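Local structure of alpha-1,3-glucanase (Bacillus circulans, 5ZRU) at residues F81-S86 / L164-D169; G91-L96 / P109-Y114. The protein hydrolyses alpha-1,3-glucan as a GH87 glycoside hydrolase, this chain being the enzyme's catalytic unit, and binds calcium and zinc ions. One frame throughout, in Å; residues are numbered along the deposited sequence.

Contact 2 is nested in the chain between the two segments of contact 1, and the centres of the two lie about 8 Å apart within the all-beta N-terminal region of the catalytic unit. Two polar links join them: P84 O lies 2.6 Å from S112 OG, a probable hydrogen bond, and Y166 OH similarly meets S95 N at 3.0 Å. Their surroundings differ. Residues 164-169 lead to the calcium ion held by D169 with D22, T23, S50 and R53, whereas residues 109-114 run beside a bound polyether and towards S115 and W116 of a second calcium site. Y113 and Y114 then bond N287 and N285 of the parallel-stranded part that follows.

Contact 1 (F81-S86 / L164-D169); sequences FTMPDS and LEYGVD. With CA (calcium ion), chain M.
T82 and G167 form the tight part of this contact, where T82 N bonds to G167 O and G167 N bonds back to T82 O, each pair 2.8 Å apart. T82 CG2 rests only 3.6 Å from G167 CA; a CB on the glycine would collide with that methyl, so the bare backbone lets the chains close. The same torsion leaves the hydroxyl anti to the backbone N (chi1 177°), bonded to R136 O on the adjoining strand. The pairing joins strands 76-82 and 166-174 of an antiparallel sheet in domain D1, consistent with a galactose-binding-like beta-sandwich. Past the last bridge, M83 and Y166 run side by side, with M83 CB 3.8 Å from Y166 CD2. The sulfur sits oblique to the ring in a Met-aromatic contact, SD 4.0 Å from Y166 CE2, and a bend at chi3 (-78°) sets M83 CE 3.7 Å from L164 CD1. L110 packs against M83 and Y166 as well. Towards solvent the side-chain fit slackens: P84 CD still rests 3.3 Å from E165 O but only 4.1 Å from L164 CB, and the E165 carboxylate heads away. At the other end D169 OD1 binds calcium at 2.4 Å.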
loop_
_atom_site.group_PDB
_atom_site.type_symbol
_atom_site.label_atom_id
_atom_site.label_comp_id
_atom_site.label_asym_id
_atom_site.label_seq_id
_atom_site.Cartn_x
_atom_site.Cartn_y
_atom_site.Cartn_z
ATOM N N PHE A 81 -7.702 -11.676 -5.189
ATOM C CA PHE A 81 -8.095 -13.067 -4.992
ATOM C C PHE A 81 -7.363 -13.630 -3.781
ATOM O O PHE A 81 -6.392 -13.045 -3.288
ATOM C CB PHE A 81 -7.758 -13.925 -6.227
ATOM C CG PHE A 81 -6.284 -14.198 -6.361
ATOM C CD1 PHE A 81 -5.446 -13.239 -6.906
ATOM C CD2 PHE A 81 -5.728 -15.373 -5.874
ATOM C CE1 PHE A 81 -4.073 -13.455 -6.996
ATOM C CE2 PHE A 81 -4.367 -15.599 -5.945
ATOM C CZ PHE A 81 -3.529 -14.635 -6.516
ATOM N N THR A 82 -7.805 -14.811 -3.332
ATOM C CA THR A 82 -7.068 -15.584 -2.336
ATOM C C THR A 82 -7.039 -17.047 -2.765
ATOM O O THR A 82 -7.950 -17.528 -3.446
ATOM C CB THR A 82 -7.690 -15.464 -0.920
ATOM O OG1 THR A 82 -6.964 -16.293 0.001
ATOM C CG2 THR A 82 -9.150 -15.921 -0.930
ATOM N N MET A 83 -5.974 -17.743 -2.379
ATOM C CA MET A 83 -5.865 -19.185 -2.561
ATOM C C MET A 83 -4.966 -19.722 -1.451
ATOM O O MET A 83 -4.235 -18.959 -0.822
ATOM C CB MET A 83 -5.307 -19.543 -3.951
ATOM C CG MET A 83 -3.840 -19.170 -4.151
ATOM S SD MET A 83 -3.303 -19.447 -5.850
ATOM C CE MET A 83 -3.040 -21.216 -5.917
ATOM N N PRO A 84 -5.031 -21.028 -1.172
ATOM C CA PRO A 84 -4.311 -21.549 -0.000
ATOM C C PRO A 84 -2.802 -21.496 -0.175
ATOM O O PRO A 84 -2.267 -21.572 -1.285
ATOM C CB PRO A 84 -4.789 -23.008 0.098
ATOM C CG PRO A 84 -5.982 -23.114 -0.833
ATOM C CD PRO A 84 -5.754 -22.087 -1.893
ATOM N N ASP A 85 -2.119 -21.388 0.960
ATOM C CA ASP A 85 -0.685 -21.608 1.063
ATOM C C ASP A 85 -0.387 -23.112 1.082
ATOM O O ASP A 85 -1.274 -23.951 1.299
ATOM C CB ASP A 85 -0.164 -20.929 2.341
ATOM C CG ASP A 85 1.348 -20.692 2.343
ATOM O OD1 ASP A 85 2.023 -20.956 1.334
ATOM O OD2 ASP A 85 1.857 -20.229 3.386
ATOM N N SER A 86 0.872 -23.450 0.835
ATOM C CA SER A 86 1.314 -24.825 1.027
ATOM C C SER A 86 1.697 -25.048 2.482
ATOM O O SER A 86 1.868 -24.103 3.257
ATOM C CB SER A 86 2.504 -25.146 0.125
ATOM O OG SER A 86 3.619 -24.340 0.482
ATOM N N LEU A 164 -8.053 -26.950 -5.129
ATOM C CA LEU A 164 -7.885 -25.807 -4.246
ATOM C C LEU A 164 -9.140 -24.954 -4.232
ATOM O O LEU A 164 -9.800 -24.774 -5.260
ATOM C CB LEU A 164 -6.682 -24.959 -4.678
ATOM C CG LEU A 164 -5.344 -25.675 -4.838
ATOM C CD1 LEU A 164 -4.243 -24.686 -5.244
ATOM C CD2 LEU A 164 -4.965 -26.424 -3.570
ATOM N N GLU A 165 -9.476 -24.426 -3.055
ATOM C CA GLU A 165 -10.515 -23.418 -2.956
ATOM C C GLU A 165 -9.896 -22.054 -3.219
ATOM O O GLU A 165 -8.909 -21.680 -2.581
ATOM C CB GLU A 165 -11.194 -23.435 -1.585
ATOM C CG GLU A 165 -12.077 -22.208 -1.321
ATOM C CD GLU A 165 -12.988 -22.362 -0.104
ATOM O OE1 GLU A 165 -13.348 -23.507 0.235
ATOM O OE2 GLU A 165 -13.354 -21.334 0.514
ATOM N N TYR A 166 -10.469 -21.332 -4.166
ATOM C CA TYR A 166 -10.063 -19.972 -4.473
ATOM C C TYR A 166 -11.100 -19.011 -3.909
ATOM O O TYR A 166 -12.242 -19.384 -3.636
ATOM C CB TYR A 166 -9.936 -19.782 -5.992
ATOM C CG TYR A 166 -8.879 -20.641 -6.627
ATOM C CD1 TYR A 166 -9.151 -21.950 -6.993
ATOM C CD2 TYR A 166 -7.602 -20.143 -6.863
ATOM C CE1 TYR A 166 -8.178 -22.742 -7.568
ATOM C CE2 TYR A 166 -6.630 -20.923 -7.442
ATOM C CZ TYR A 166 -6.929 -22.226 -7.797
ATOM O OH TYR A 166 -5.960 -23.009 -8.370
ATOM N N GLY A 167 -10.692 -17.775 -3.714
ATOM C CA GLY A 167 -11.628 -16.712 -3.386
ATOM C C GLY A 167 -11.417 -15.538 -4.314
ATOM O O GLY A 167 -10.286 -15.216 -4.668
ATOM N N VAL A 168 -12.517 -14.903 -4.711
ATOM C CA VAL A 168 -12.443 -13.693 -5.528
ATOM C C VAL A 168 -13.098 -12.555 -4.766
ATOM O O VAL A 168 -14.283 -12.629 -4.420
ATOM C CB VAL A 168 -13.103 -13.877 -6.904
ATOM C CG1 VAL A 168 -12.952 -12.610 -7.733
ATOM C CG2 VAL A 168 -12.465 -15.052 -7.629
ATOM N N ASP A 169 -12.336 -11.483 -4.542
ATOM C CA ASP A 169 -12.840 -10.287 -3.870
ATOM C C ASP A 169 -13.493 -9.336 -4.876
ATOM O O ASP A 169 -14.695 -9.050 -4.792
ATOM C CB ASP A 169 -11.676 -9.611 -3.125
ATOM C CG ASP A 169 -12.118 -8.524 -2.174
ATOM O OD1 ASP A 169 -13.338 -8.269 -2.047
ATOM O OD2 ASP A 169 -11.220 -7.906 -1.551
HETATM CA CA CA M . -15.385 -7.659 -1.058
HETATM O O HOH W 1 -17.394 -6.251 -0.777
#

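Contact 2 (G91-L96 / P109-Y114). With PE5 (3,6,9,12,15,18,21,24-octaoxahexacosan-1-ol), chain C.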
loop_
_atom_site.group_PDB
_atom_site.type_symbol
_atom_site.label_atom_id
_atom_site.label_comp_id
_atom_site.label_asym_id
_atom_site.label_seq_id
_atom_site.Cartn_x
_atom_site.Cartn_y
_atom_site.Cartn_z
ATOM N N GLY A 91 4.070 -21.704 -0.943
ATOM C CA GLY A 91 2.976 -21.346 -1.818
ATOM C C GLY A 91 2.594 -22.476 -2.758
ATOM O O GLY A 91 3.306 -23.469 -2.930
ATOM N N LEU A 92 1.434 -22.308 -3.383
ATOM C CA LEU A 92 0.910 -23.247 -4.360
ATOM C C LEU A 92 0.657 -22.518 -5.673
ATOM O O LEU A 92 0.353 -21.322 -5.686
ATOM C CB LEU A 92 -0.397 -23.884 -3.867
ATOM C CG LEU A 92 -0.293 -24.745 -2.607
ATOM C CD1 LEU A 92 -1.688 -25.075 -2.100
ATOM C CD2 LEU A 92 0.499 -26.017 -2.911
ATOM N N ASN A 93 0.775 -23.243 -6.777
ATOM C CA ASN A 93 0.446 -22.700 -8.087
ATOM C C ASN A 93 -0.886 -23.266 -8.558
ATOM O O ASN A 93 -1.173 -24.451 -8.361
ATOM C CB ASN A 93 1.548 -23.015 -9.098
ATOM C CG ASN A 93 2.878 -22.387 -8.715
ATOM O OD1 ASN A 93 2.914 -21.379 -8.017
ATOM N ND2 ASN A 93 3.974 -22.970 -9.186
ATOM N N GLY A 94 -1.687 -22.421 -9.181
ATOM C CA GLY A 94 -3.023 -22.795 -9.604
ATOM C C GLY A 94 -3.487 -21.891 -10.709
ATOM O O GLY A 94 -2.667 -21.335 -11.462
ATOM N N SER A 95 -4.796 -21.701 -10.812
ATOM C CA SER A 95 -5.344 -20.930 -11.920
ATOM C C SER A 95 -6.832 -20.721 -11.699
ATOM O O SER A 95 -7.469 -21.437 -10.922
ATOM C CB SER A 95 -5.111 -21.637 -13.261
ATOM O OG SER A 95 -5.826 -22.870 -13.312
ATOM N N LEU A 96 -7.378 -19.735 -12.412
ATOM C CA LEU A 96 -8.816 -19.575 -12.572
ATOM C C LEU A 96 -9.096 -19.245 -14.033
ATOM O O LEU A 96 -8.247 -18.678 -14.720
ATOM C CB LEU A 96 -9.383 -18.479 -11.652
ATOM C CG LEU A 96 -9.561 -18.835 -10.171
ATOM C CD1 LEU A 96 -9.936 -17.600 -9.365
ATOM C CD2 LEU A 96 -10.622 -19.929 -9.972
ATOM N N PRO A 109 -3.030 -17.880 -14.698
ATOM C CA PRO A 109 -2.239 -18.537 -13.654
ATOM C C PRO A 109 -2.236 -17.712 -12.375
ATOM O O PRO A 109 -2.241 -16.478 -12.404
ATOM C CB PRO A 109 -0.831 -18.621 -14.265
ATOM C CG PRO A 109 -0.998 -18.288 -15.726
ATOM C CD PRO A 109 -2.197 -17.399 -15.812
ATOM N N LEU A 110 -2.224 -18.423 -11.245
ATOM C CA LEU A 110 -2.299 -17.840 -9.912
ATOM C C LEU A 110 -1.299 -18.534 -9.002
ATOM O O LEU A 110 -0.960 -19.704 -9.210
ATOM C CB LEU A 110 -3.709 -17.989 -9.302
ATOM C CG LEU A 110 -4.856 -17.372 -10.097
ATOM C CD1 LEU A 110 -6.170 -17.802 -9.470
ATOM C CD2 LEU A 110 -4.719 -15.842 -10.123
ATOM N N THR A 111 -0.848 -17.823 -7.969
ATOM C CA THR A 111 0.046 -18.444 -6.999
ATOM C C THR A 111 -0.170 -17.797 -5.638
ATOM O O THR A 111 -0.566 -16.627 -5.549
ATOM C CB THR A 111 1.523 -18.335 -7.425
ATOM O OG1 THR A 111 2.355 -19.034 -6.484
ATOM C CG2 THR A 111 1.967 -16.871 -7.482
ATOM N N SER A 112 0.075 -18.571 -4.575
ATOM C CA SER A 112 0.145 -18.011 -3.228
ATOM C C SER A 112 1.583 -17.797 -2.780
ATOM O O SER A 112 1.814 -17.497 -1.606
ATOM C CB SER A 112 -0.614 -18.890 -2.218
ATOM O OG SER A 112 -0.241 -20.262 -2.293
ATOM N N TYR A 113 2.542 -17.906 -3.709
ATOM C CA TYR A 113 3.963 -17.711 -3.404
ATOM C C TYR A 113 4.228 -16.380 -2.708
ATOM O O TYR A 113 4.950 -16.325 -1.704
ATOM C CB TYR A 113 4.783 -17.790 -4.697
ATOM C CG TYR A 113 6.263 -17.464 -4.527
ATOM C CD1 TYR A 113 7.164 -18.447 -4.122
ATOM C CD2 TYR A 113 6.756 -16.184 -4.777
ATOM C CE1 TYR A 113 8.517 -18.175 -3.971
ATOM C CE2 TYR A 113 8.126 -15.894 -4.619
ATOM C CZ TYR A 113 8.989 -16.902 -4.221
ATOM O OH TYR A 113 10.327 -16.653 -4.069
ATOM N N TYR A 114 3.688 -15.286 -3.258
ATOM C CA TYR A 114 4.015 -13.961 -2.741
ATOM C C TYR A 114 3.355 -13.691 -1.400
ATOM O O TYR A 114 3.946 -13.033 -0.532
ATOM C CB TYR A 114 3.574 -12.882 -3.725
ATOM C CG TYR A 114 4.131 -13.059 -5.099
ATOM C CD1 TYR A 114 5.452 -12.735 -5.384
ATOM C CD2 TYR A 114 3.322 -13.529 -6.127
ATOM C CE1 TYR A 114 5.958 -12.894 -6.670
ATOM C CE2 TYR A 114 3.812 -13.683 -7.401
ATOM C CZ TYR A 114 5.130 -13.374 -7.669
ATOM O OH TYR A 114 5.582 -13.542 -8.965
HETATM C C48 PE5 C . 9.357 -15.424 -11.327
HETATM C C50 PE5 C . 8.545 -15.298 -10.033
HETATM O O1 PE5 C . 7.875 -16.501 -9.765
HETATM C C1 PE5 C . 7.156 -16.521 -8.562
HETATM C C2 PE5 C . 6.306 -17.790 -8.458
HETATM O O2 PE5 C . 5.327 -17.787 -9.459
HETATM C C3 PE5 C . 4.570 -18.958 -9.575
HETATM C C4 PE5 C . 3.594 -18.827 -10.751
HETATM O O3 PE5 C . 2.783 -17.695 -10.576
HETATM C C5 PE5 C . 1.778 -17.491 -11.532
HETATM C C6 PE5 C . 1.788 -16.036 -12.025
HETATM O O4 PE5 C . 0.990 -15.201 -11.225
HETATM C C7 PE5 C . 1.509 -13.924 -10.960
HETATM C C8 PE5 C . 1.896 -13.219 -12.262
HETATM O O5 PE5 C . 2.720 -12.134 -11.975
HETATM C C9 PE5 C . 3.357 -11.567 -13.088
HETATM C C10 PE5 C . 2.673 -10.247 -13.419
HETATM O O6 PE5 C . 2.277 -10.257 -14.758
HETATM C C11 PE5 C . 1.262 -9.350 -15.074
HETATM C C12 PE5 C . 0.710 -9.644 -16.462
HETATM O O7 PE5 C . 0.958 -8.515 -17.241
HETATM C C13 PE5 C . -0.070 -8.164 -18.121
HETATM C C14 PE5 C . 0.543 -7.387 -19.285
HETATM O O8 PE5 C . 1.800 -7.936 -19.562
HETATM C C15 PE5 C . 2.540 -7.295 -20.568
HETATM C C16 PE5 C . 2.763 -8.268 -21.735
HETATM O O52 PE5 C . 4.090 -8.715 -21.766
#
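G94 and L110 form the hydrogen-bonded pair of a beta hairpin, strands 93-100 and 103-111, with G94 N 2.8 Å from L110 O and L110 N bonding back to G94 O. Next to this pair, on the face shared with N93, T111 can be followed outwards. Its CB lies 3.4 Å from N93 OD1. From there the hydroxyl, anti to the backbone N (chi1 -176°), comes 2.9 Å from N93 OD1 and 3.1 Å from L92 O, two acceptors within reach of its one proton. T111 OG1 in turn accepts from Y113 N at 3.0 Å, an ST turn that bends the chain as the strand ends. The other branch, CG2, touches ether oxygen O3 of the bound polyether at 3.3 Å. An alanine here would probably leave Y113 N without its acceptor, freeing the turn to shift, and would take the hydroxyl from N93 OD1. Beyond the strand, S112 keeps the pairing going with its side chain: L92 N donates to S112 OG, which also bonds to P84 O, while S112 N donates to L92 O. A CB on G91 would run into Y113 N and clash with the preceding carbonyl, so glycine suits this close approach. On the opposite face of the hairpin from T111, the leucines cross obliquely, L110 CD1 lying 3.6 Å from L96 CG.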